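Local atomic coordinates of uncharacterized protein DUF849 with a TIM barrel fold (Burkholderia xenovorans LB400, PDB entry 3E49), a protein that probably catalyses the zinc-dependent cleavage of 3-keto-5-aminohexanoate or a related beta-keto acid on a TIM-barrel scaffold. Residues Val8-Ala13 / Val254-Glu259; Gly115-Gly120 / Leu146-Thr151; Ala191-Phe196 / Gly226-Trp231. All blocks are in the same frame, centred on the assembly; numbering follows the deposited sequence.

In the fold
Contacts 1 and 3 each pair two neighbouring parallel strands of the barrel, and they share its sheet, since strands 229-235 and 253-256 are also neighbours. The two touch through T11 and F196 and through I9 and V230. Contact 1, with its centre about 7 Å from the chain centre, is wholly buried, and its backbone bonds lead into a charged zinc site. Contact 3 lies about 17 Å out, where the strands begin; proline, aromatic and aliphatic groups carry it, and D228 is exposed. Contact 2 lies apart from this sheet. It is a short antiparallel pair, mostly buried, in which the side chains of S116, N118 and T151 bond to a second subunit.

Contact 1: Val8-Ala13 / Val254-Glu259; sequences VIITCA and VRVGLE. With ZN (zinc ion), chain E.
V256 N donates to T11 O at 2.7 Å and T11 N to V254 O at 2.8 Å, with N-H...O angles of 168° and 173°. V254 N to I9 O and A13 N to V256 O complete the parallel register, in which I10, T11 and C12 face V254, R255 and V256. Past the strand, E259 N reaches A13 O at 3.1 Å, which ties the start of the turn bearing the metal ligand to the end of strand 10-13. With CG anti to its backbone N (chi1 166°) and the chain extended beyond, E259 brings OE2 to 2.2 Å from the zinc ion; H50, H52 and two waters are the other ligands. NH2 of R255 meets the same E259 OE2 at 3.3 Å, in the guanidinium plane, while R255 also forms salt bridges with E170 and D260. The A13 methyl CB packs 3.3 Å from R255 NH2 and lies beside the E259 carboxylate. G257, with no side chain, brings its CA to 3.2 Å from A13 O, a CA-H...O contact. Among the apolar groups, V254 CG2 lies 3.7 Å from I10 CG1. Pairing the first barrel strand with the last closes a TIM barrel, with the zinc site at the C-terminal ends of the strands.

Contact 2: Gly115-Gly120 / Leu146-Thr151; sequences GSMNFG and LVFKNT
S116 OG accepts the backbone N-H of N150 at 2.8 Å, nearly straight at 166°. Next to it, M117 and F148 form an antiparallel hydrogen-bonded pair: M117 N reaches F148 O at 3.0 Å, and F148 N reaches M117 O at 2.8 Å. F148 O is also approached by S116 CA at 3.1 Å, a CA-H...O contact. The selenomethionine M117 has CG between its backbone N and carbonyl carbon (chi1 55°), which sets CG alongside F148 CB at 4.1 Å and at the edge of the F148 ring. The F119 and F148 side chains run the same way with ring planes at 89°, though their closest modelled approach is doubtful. This short, weakly bonded pairing lies between barrel strand 109-113 and helix 152-163, at the zinc-bearing end of the TIM barrel, and the F148 side chain comes within about 8 Å of the zinc ion. N113 and R98 pack against F148, I18 and N113 against F119. The S116 hydroxyl has a further hydrogen-bond partner in N118 of the second subunit, and N118 in turn bonds to S116 of that subunit. T151 OG1 bonds to D145 of the second subunit, next to the helix start that T151 caps.

Contact 3: Ala191-Phe196 / Gly226-Trp231; sequences ATPPFF and GADYVW
The F195 ring meets Y229 CB at its edge, near its plane, and the carbonyl of D228 obliquely, CD2 lying 3.1 Å from D228 O. P193 CA lies over one face of this ring, 3.8 Å above the plane and offset toward the rim, and A191 C stands in the plane at its edge. F195 and D228 point the same way side by side, ring and carboxylate planes 60° apart, with F195 CE2 on D228 CB. The F196 ring, carried by a CG anti to the backbone N (chi1 -172°), presents its edge to V230 O, the nearest ring atom being CD1 at 3.7 Å. In-plane at the edge of the Y229 ring is G226 O, while Y229 OH hangs over one face of the W231 ring, toward its rim, and is hydrogen-bonded to D222. F195 and F196 with D228, Y229 and V230 join the strands of a beta-alpha-beta unit, strand 195-201, helix 211-225 and strand 229-235, one of the repeating crossovers of the TIM barrel. F195 bridges the chain before and after Y229: its N donates to D228 O at 2.9 Å, and its O accepts V230 N at 2.7 Å with an angle of 170°. The same two carbonyls take CA-H...O contacts, D228 O from P194 CA at 3.3 Å and F195 O from Y229 CA at 3.2 Å. Ahead of the strand, the cis peptide before P194 turns the chain; P193 CB rests on D228 CB, and P194 CB touches V230 CG2 at 4.0 Å. G226, the first residue after helix 211-225, has a positive phi. Helix 294-301 packs on F196 and V230 through L301, and G226, A227, Y229 and W231 help line a pocket holding 2-ethoxyethanol, probably from the crystallisation liquor.

Contact 1: Val8-Ala13 / Val254-Glu259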
loop_
_atom_site.group_PDB
_atom_site.type_symbol
_atom_site.label_atom_id
_atom_site.label_comp_id
_atom_site.label_asym_id
_atom_site.label_seq_id
_atom_site.Cartn_x
_atom_site.Cartn_y
_atom_site.Cartn_z
ATOM N N VAL A 8 6.701 20.493 -14.344
ATOM C CA VAL A 8 7.168 20.302 -12.980
ATOM C C VAL A 8 7.582 21.585 -12.291
ATOM O O VAL A 8 8.504 22.278 -12.744
ATOM C CB VAL A 8 8.372 19.339 -12.966
ATOM C CG1 VAL A 8 8.769 18.975 -11.568
ATOM C CG2 VAL A 8 8.003 18.082 -13.767
ATOM N N ILE A 9 6.930 21.873 -11.175
ATOM C CA ILE A 9 7.299 22.994 -10.359
ATOM C C ILE A 9 8.462 22.603 -9.485
ATOM O O ILE A 9 8.318 21.709 -8.644
ATOM C CB ILE A 9 6.184 23.435 -9.408
ATOM C CG1 ILE A 9 4.917 23.828 -10.186
ATOM C CG2 ILE A 9 6.683 24.584 -8.497
ATOM C CD1 ILE A 9 3.681 23.872 -9.325
ATOM N N ILE A 10 9.580 23.311 -9.628
ATOM C CA ILE A 10 10.731 23.101 -8.742
ATOM C C ILE A 10 10.718 24.204 -7.679
ATOM O O ILE A 10 10.745 25.401 -8.013
ATOM C CB ILE A 10 12.052 23.192 -9.490
ATOM C CG1 ILE A 10 12.109 22.131 -10.616
ATOM C CG2 ILE A 10 13.219 23.166 -8.522
ATOM C CD1 ILE A 10 13.344 22.189 -11.477
ATOM N N THR A 11 10.624 23.792 -6.422
ATOM C CA THR A 11 10.770 24.701 -5.300
ATOM C C THR A 11 12.203 24.570 -4.782
ATOM O O THR A 11 12.727 23.430 -4.609
ATOM C CB THR A 11 9.796 24.426 -4.173
ATOM O OG1 THR A 11 8.457 24.693 -4.626
ATOM C CG2 THR A 11 10.141 25.302 -2.949
ATOM N N CYS A 12 12.848 25.722 -4.534
ATOM C CA CYS A 12 14.161 25.716 -3.931
ATOM C C CYS A 12 14.125 26.447 -2.566
ATOM O O CYS A 12 13.830 27.607 -2.502
ATOM C CB CYS A 12 15.193 26.333 -4.856
ATOM S SG CYS A 12 16.852 26.011 -4.227
ATOM N N ALA A 13 14.417 25.725 -1.489
ATOM C CA ALA A 13 14.461 26.247 -0.124
ATOM C C ALA A 13 15.935 26.558 0.121
ATOM O O ALA A 13 16.742 25.662 0.417
ATOM C CB ALA A 13 13.959 25.196 0.854
ATOM N N VAL A 254 8.534 19.097 -7.281
ATOM C CA VAL A 254 9.719 18.756 -6.469
ATOM C C VAL A 254 10.303 19.914 -5.658
ATOM O O VAL A 254 10.263 21.056 -6.083
ATOM C CB VAL A 254 10.814 18.205 -7.401
ATOM C CG1 VAL A 254 10.309 16.940 -8.131
ATOM C CG2 VAL A 254 11.275 19.286 -8.444
ATOM N N ARG A 255 10.920 19.608 -4.530
ATOM C CA ARG A 255 11.561 20.621 -3.697
ATOM C C ARG A 255 12.976 20.215 -3.438
ATOM O O ARG A 255 13.233 19.071 -3.052
ATOM C CB ARG A 255 10.837 20.867 -2.378
ATOM C CG ARG A 255 11.550 21.791 -1.441
ATOM C CD ARG A 255 10.678 22.256 -0.352
ATOM N NE ARG A 255 11.473 22.747 0.762
ATOM C CZ ARG A 255 10.989 23.297 1.860
ATOM N NH1 ARG A 255 9.706 23.565 1.989
ATOM N NH2 ARG A 255 11.816 23.616 2.825
ATOM N N VAL A 256 13.880 21.154 -3.694
ATOM C CA VAL A 256 15.300 20.974 -3.420
ATOM C C VAL A 256 15.783 22.172 -2.566
ATOM O O VAL A 256 14.988 23.022 -2.185
ATOM C CB VAL A 256 16.140 20.757 -4.702
ATOM C CG1 VAL A 256 15.661 19.488 -5.447
ATOM C CG2 VAL A 256 16.085 21.973 -5.647
ATOM N N GLY A 257 17.077 22.216 -2.264
ATOM C CA GLY A 257 17.659 23.321 -1.502
ATOM C C GLY A 257 18.519 22.964 -0.320
ATOM O O GLY A 257 18.307 21.947 0.311
ATOM N N LEU A 258 19.453 23.860 0.005
ATOM C CA LEU A 258 20.387 23.692 1.132
ATOM C C LEU A 258 19.704 23.747 2.488
ATOM O O LEU A 258 20.245 23.240 3.504
ATOM C CB LEU A 258 21.576 24.683 1.027
ATOM C CG LEU A 258 22.791 24.341 0.143
ATOM C CD1 LEU A 258 22.471 23.723 -1.160
ATOM C CD2 LEU A 258 23.666 25.622 -0.068
ATOM N N GLU A 259 18.494 24.299 2.519
ATOM C CA GLU A 259 17.686 24.239 3.727
ATOM C C GLU A 259 17.448 22.768 4.137
ATOM O O GLU A 259 17.445 22.455 5.302
ATOM C CB GLU A 259 16.311 24.866 3.505
ATOM C CG GLU A 259 15.323 24.528 4.606
ATOM C CD GLU A 259 14.107 25.408 4.707
ATOM O OE1 GLU A 259 14.038 26.490 4.071
ATOM O OE2 GLU A 259 13.214 24.976 5.464
HETATM ZN ZN ZN E . 11.469 26.269 5.710
HETATM O O HOH W 1 7.493 22.281 -5.708
HETATM O O HOH W 2 9.420 26.602 6.859
HETATM O O HOH W 3 10.265 24.204 5.569
#

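Contact 2: Gly115-Gly120 / Leu146-Thr151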
loop_
_atom_site.group_PDB
_atom_site.type_symbol
_atom_site.label_atom_id
_atom_site.label_comp_id
_atom_site.label_asym_id
_atom_site.label_seq_id
_atom_site.Cartn_x
_atom_site.Cartn_y
_atom_site.Cartn_z
ATOM N N GLY A 115 0.938 20.645 11.885
ATOM C CA GLY A 115 0.663 19.965 13.132
ATOM C C GLY A 115 1.850 20.090 14.061
ATOM O O GLY A 115 2.981 20.159 13.584
ATOM N N SER A 116 1.584 20.142 15.369
ATOM C CA SER A 116 2.634 20.225 16.374
ATOM C C SER A 116 3.381 18.897 16.355
ATOM O O SER A 116 2.797 17.842 16.143
ATOM C CB SER A 116 2.058 20.487 17.782
ATOM O OG SER A 116 1.296 21.685 17.848
HETATM N N MSE A 117 4.693 18.956 16.511
HETATM C CA MSE A 117 5.515 17.761 16.445
HETATM C C MSE A 117 6.879 17.957 17.090
HETATM O O MSE A 117 7.327 19.082 17.246
HETATM C CB MSE A 117 5.784 17.451 14.957
HETATM C CG MSE A 117 6.433 18.692 14.175
HETATM SE SE MSE A 117 6.666 18.157 12.342
HETATM C CE MSE A 117 8.214 16.853 12.535
ATOM N N ASN A 118 7.531 16.855 17.466
ATOM C CA ASN A 118 8.919 16.938 17.840
ATOM C C ASN A 118 9.777 17.163 16.564
ATOM O O ASN A 118 9.413 16.756 15.462
ATOM C CB ASN A 118 9.374 15.625 18.530
ATOM C CG ASN A 118 8.628 15.337 19.807
ATOM O OD1 ASN A 118 8.030 16.227 20.389
ATOM N ND2 ASN A 118 8.710 14.081 20.292
ATOM N N PHE A 119 10.901 17.838 16.726
ATOM C CA PHE A 119 11.895 18.056 15.680
ATOM C C PHE A 119 13.216 17.566 16.269
ATOM O O PHE A 119 13.845 18.280 17.046
ATOM C CB PHE A 119 12.041 19.534 15.350
ATOM C CG PHE A 119 11.381 19.951 14.112
ATOM C CD1 PHE A 119 10.028 20.179 14.075
ATOM C CD2 PHE A 119 12.131 20.165 12.967
ATOM C CE1 PHE A 119 9.426 20.588 12.902
ATOM C CE2 PHE A 119 11.537 20.555 11.794
ATOM C CZ PHE A 119 10.185 20.775 11.761
ATOM N N GLY A 120 13.630 16.365 15.926
ATOM C CA GLY A 120 14.842 15.805 16.505
ATOM C C GLY A 120 16.061 16.171 15.694
ATOM O O GLY A 120 16.377 15.502 14.711
ATOM N N LEU A 146 12.228 20.295 22.934
ATOM C CA LEU A 146 11.288 21.322 22.473
ATOM C C LEU A 146 10.270 20.788 21.458
ATOM O O LEU A 146 10.516 19.828 20.731
ATOM C CB LEU A 146 12.057 22.567 22.003
ATOM C CG LEU A 146 12.827 23.289 23.158
ATOM C CD1 LEU A 146 13.678 24.406 22.608
ATOM C CD2 LEU A 146 11.922 23.831 24.316
ATOM N N VAL A 147 9.084 21.378 21.469
ATOM C CA VAL A 147 8.026 20.963 20.564
ATOM C C VAL A 147 7.898 22.021 19.502
ATOM O O VAL A 147 7.987 23.198 19.819
ATOM C CB VAL A 147 6.676 20.841 21.324
ATOM C CG1 VAL A 147 5.527 20.706 20.360
ATOM C CG2 VAL A 147 6.699 19.645 22.251
ATOM N N PHE A 148 7.716 21.633 18.249
ATOM C CA PHE A 148 7.421 22.620 17.229
ATOM C C PHE A 148 5.895 22.746 17.311
ATOM O O PHE A 148 5.180 21.854 16.877
ATOM C CB PHE A 148 7.886 22.176 15.841
ATOM C CG PHE A 148 7.795 23.266 14.781
ATOM C CD1 PHE A 148 8.008 24.612 15.110
ATOM C CD2 PHE A 148 7.610 22.941 13.434
ATOM C CE1 PHE A 148 7.979 25.609 14.134
ATOM C CE2 PHE A 148 7.596 23.941 12.447
ATOM C CZ PHE A 148 7.777 25.273 12.804
ATOM N N LYS A 149 5.428 23.829 17.923
ATOM C CA LYS A 149 4.011 24.046 18.178
ATOM C C LYS A 149 3.272 24.678 17.013
ATOM O O LYS A 149 3.644 25.727 16.540
ATOM C CB LYS A 149 3.815 24.910 19.440
ATOM C CG LYS A 149 2.365 25.440 19.663
ATOM C CD LYS A 149 2.215 26.283 20.972
ATOM C CE LYS A 149 0.776 26.784 21.200
ATOM N NZ LYS A 149 0.338 27.820 20.206
ATOM N N ASN A 150 2.246 23.979 16.546
ATOM C CA ASN A 150 1.390 24.393 15.459
ATOM C C ASN A 150 -0.001 23.822 15.784
ATOM O O ASN A 150 -0.396 22.840 15.164
ATOM C CB ASN A 150 1.904 23.753 14.166
ATOM C CG ASN A 150 3.233 24.328 13.692
ATOM O OD1 ASN A 150 3.287 25.474 13.252
ATOM N ND2 ASN A 150 4.287 23.507 13.695
ATOM N N THR A 151 -0.701 24.373 16.775
ATOM C CA THR A 151 -1.996 23.881 17.213
ATOM C C THR A 151 -3.114 24.158 16.209
ATOM O O THR A 151 -2.954 24.927 15.266
ATOM C CB THR A 151 -2.412 24.512 18.576
ATOM O OG1 THR A 151 -2.581 25.916 18.408
ATOM C CG2 THR A 151 -1.369 24.223 19.686
#

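Contact 3: Ala191-Phe196 / Gly226-Trp231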
loop_
_atom_site.group_PDB
_atom_site.type_symbol
_atom_site.label_atom_id
_atom_site.label_comp_id
_atom_site.label_asym_id
_atom_site.label_seq_id
_atom_site.Cartn_x
_atom_site.Cartn_y
_atom_site.Cartn_z
ATOM N N ALA A 191 -9.558 27.030 3.857
ATOM C CA ALA A 191 -8.514 27.052 2.850
ATOM C C ALA A 191 -9.239 26.709 1.551
ATOM O O ALA A 191 -10.100 25.847 1.574
ATOM C CB ALA A 191 -7.446 25.990 3.165
ATOM N N THR A 192 -8.914 27.388 0.449
ATOM C CA THR A 192 -9.530 27.114 -0.831
ATOM C C THR A 192 -8.544 26.447 -1.820
ATOM O O THR A 192 -7.343 26.700 -1.790
ATOM C CB THR A 192 -10.044 28.409 -1.473
ATOM O OG1 THR A 192 -8.931 29.253 -1.744
ATOM C CG2 THR A 192 -10.995 29.130 -0.549
ATOM N N PRO A 193 -9.051 25.611 -2.727
ATOM C CA PRO A 193 -8.182 24.919 -3.678
ATOM C C PRO A 193 -7.606 25.814 -4.765
ATOM O O PRO A 193 -8.166 26.864 -5.032
ATOM C CB PRO A 193 -9.113 23.851 -4.288
ATOM C CG PRO A 193 -10.465 24.438 -4.179
ATOM C CD PRO A 193 -10.466 25.226 -2.890
ATOM N N PRO A 194 -6.493 25.403 -5.407
ATOM C CA PRO A 194 -5.742 24.161 -5.181
ATOM C C PRO A 194 -4.831 24.230 -3.960
ATOM O O PRO A 194 -4.245 25.254 -3.679
ATOM C CB PRO A 194 -4.911 23.991 -6.455
ATOM C CG PRO A 194 -4.823 25.367 -7.062
ATOM C CD PRO A 194 -5.922 26.222 -6.482
ATOM N N PHE A 195 -4.691 23.126 -3.256
ATOM C CA PHE A 195 -3.854 23.103 -2.064
ATOM C C PHE A 195 -2.460 22.641 -2.460
ATOM O O PHE A 195 -2.298 21.576 -3.077
ATOM C CB PHE A 195 -4.466 22.159 -0.988
ATOM C CG PHE A 195 -5.935 22.377 -0.766
ATOM C CD1 PHE A 195 -6.382 23.501 -0.114
ATOM C CD2 PHE A 195 -6.874 21.492 -1.261
ATOM C CE1 PHE A 195 -7.721 23.719 0.051
ATOM C CE2 PHE A 195 -8.205 21.713 -1.102
ATOM C CZ PHE A 195 -8.631 22.821 -0.432
ATOM N N PHE A 196 -1.457 23.452 -2.137
ATOM C CA PHE A 196 -0.055 23.111 -2.408
ATOM C C PHE A 196 0.450 22.281 -1.222
ATOM O O PHE A 196 0.703 22.787 -0.123
ATOM C CB PHE A 196 0.740 24.386 -2.633
ATOM C CG PHE A 196 2.154 24.182 -3.103
ATOM C CD1 PHE A 196 2.499 23.149 -3.974
ATOM C CD2 PHE A 196 3.139 25.107 -2.747
ATOM C CE1 PHE A 196 3.811 23.008 -4.428
ATOM C CE2 PHE A 196 4.449 24.968 -3.193
ATOM C CZ PHE A 196 4.776 23.914 -4.049
ATOM N N GLY A 226 -8.505 14.609 -3.755
ATOM C CA GLY A 226 -8.808 14.337 -5.156
ATOM C C GLY A 226 -7.958 15.216 -6.056
ATOM O O GLY A 226 -6.752 15.360 -5.849
ATOM N N ALA A 227 -8.598 15.826 -7.033
ATOM C CA ALA A 227 -7.913 16.702 -7.995
ATOM C C ALA A 227 -7.652 18.115 -7.471
ATOM O O ALA A 227 -7.114 18.962 -8.209
ATOM C CB ALA A 227 -8.745 16.800 -9.236
ATOM N N ASP A 228 -8.039 18.393 -6.229
ATOM C CA ASP A 228 -7.896 19.739 -5.656
ATOM C C ASP A 228 -6.569 20.060 -4.993
ATOM O O ASP A 228 -6.477 21.051 -4.309
ATOM C CB ASP A 228 -8.996 19.981 -4.631
ATOM C CG ASP A 228 -10.353 20.172 -5.264
ATOM O OD1 ASP A 228 -10.418 20.181 -6.504
ATOM O OD2 ASP A 228 -11.341 20.326 -4.513
ATOM N N TYR A 229 -5.567 19.216 -5.138
ATOM C CA TYR A 229 -4.287 19.512 -4.531
ATOM C C TYR A 229 -3.178 19.364 -5.547
ATOM O O TYR A 229 -3.346 18.671 -6.565
ATOM C CB TYR A 229 -4.048 18.642 -3.293
ATOM C CG TYR A 229 -3.482 17.263 -3.531
ATOM C CD1 TYR A 229 -4.268 16.244 -4.050
ATOM C CD2 TYR A 229 -2.166 16.969 -3.189
ATOM C CE1 TYR A 229 -3.745 14.979 -4.263
ATOM C CE2 TYR A 229 -1.644 15.719 -3.378
ATOM C CZ TYR A 229 -2.439 14.723 -3.918
ATOM O OH TYR A 229 -1.907 13.482 -4.099
ATOM N N VAL A 230 -2.089 20.099 -5.312
ATOM C CA VAL A 230 -0.874 20.053 -6.110
ATOM C C VAL A 230 0.198 19.486 -5.175
ATOM O O VAL A 230 0.465 20.025 -4.101
ATOM C CB VAL A 230 -0.502 21.419 -6.600
ATOM C CG1 VAL A 230 0.810 21.377 -7.411
ATOM C CG2 VAL A 230 -1.667 21.956 -7.453
ATOM N N TRP A 231 0.824 18.412 -5.604
ATOM C CA TRP A 231 1.748 17.678 -4.755
ATOM C C TRP A 231 3.205 18.002 -4.990
ATOM O O TRP A 231 3.666 18.023 -6.134
ATOM C CB TRP A 231 1.498 16.213 -5.025
ATOM C CG TRP A 231 2.299 15.279 -4.172
ATOM C CD1 TRP A 231 2.710 15.496 -2.890
ATOM C CD2 TRP A 231 2.666 13.939 -4.502
ATOM N NE1 TRP A 231 3.356 14.364 -2.417
ATOM C CE2 TRP A 231 3.344 13.407 -3.395
ATOM C CE3 TRP A 231 2.500 13.139 -5.639
ATOM C CZ2 TRP A 231 3.860 12.102 -3.392
ATOM C CZ3 TRP A 231 3.048 11.846 -5.638
ATOM C CH2 TRP A 231 3.704 11.356 -4.521
#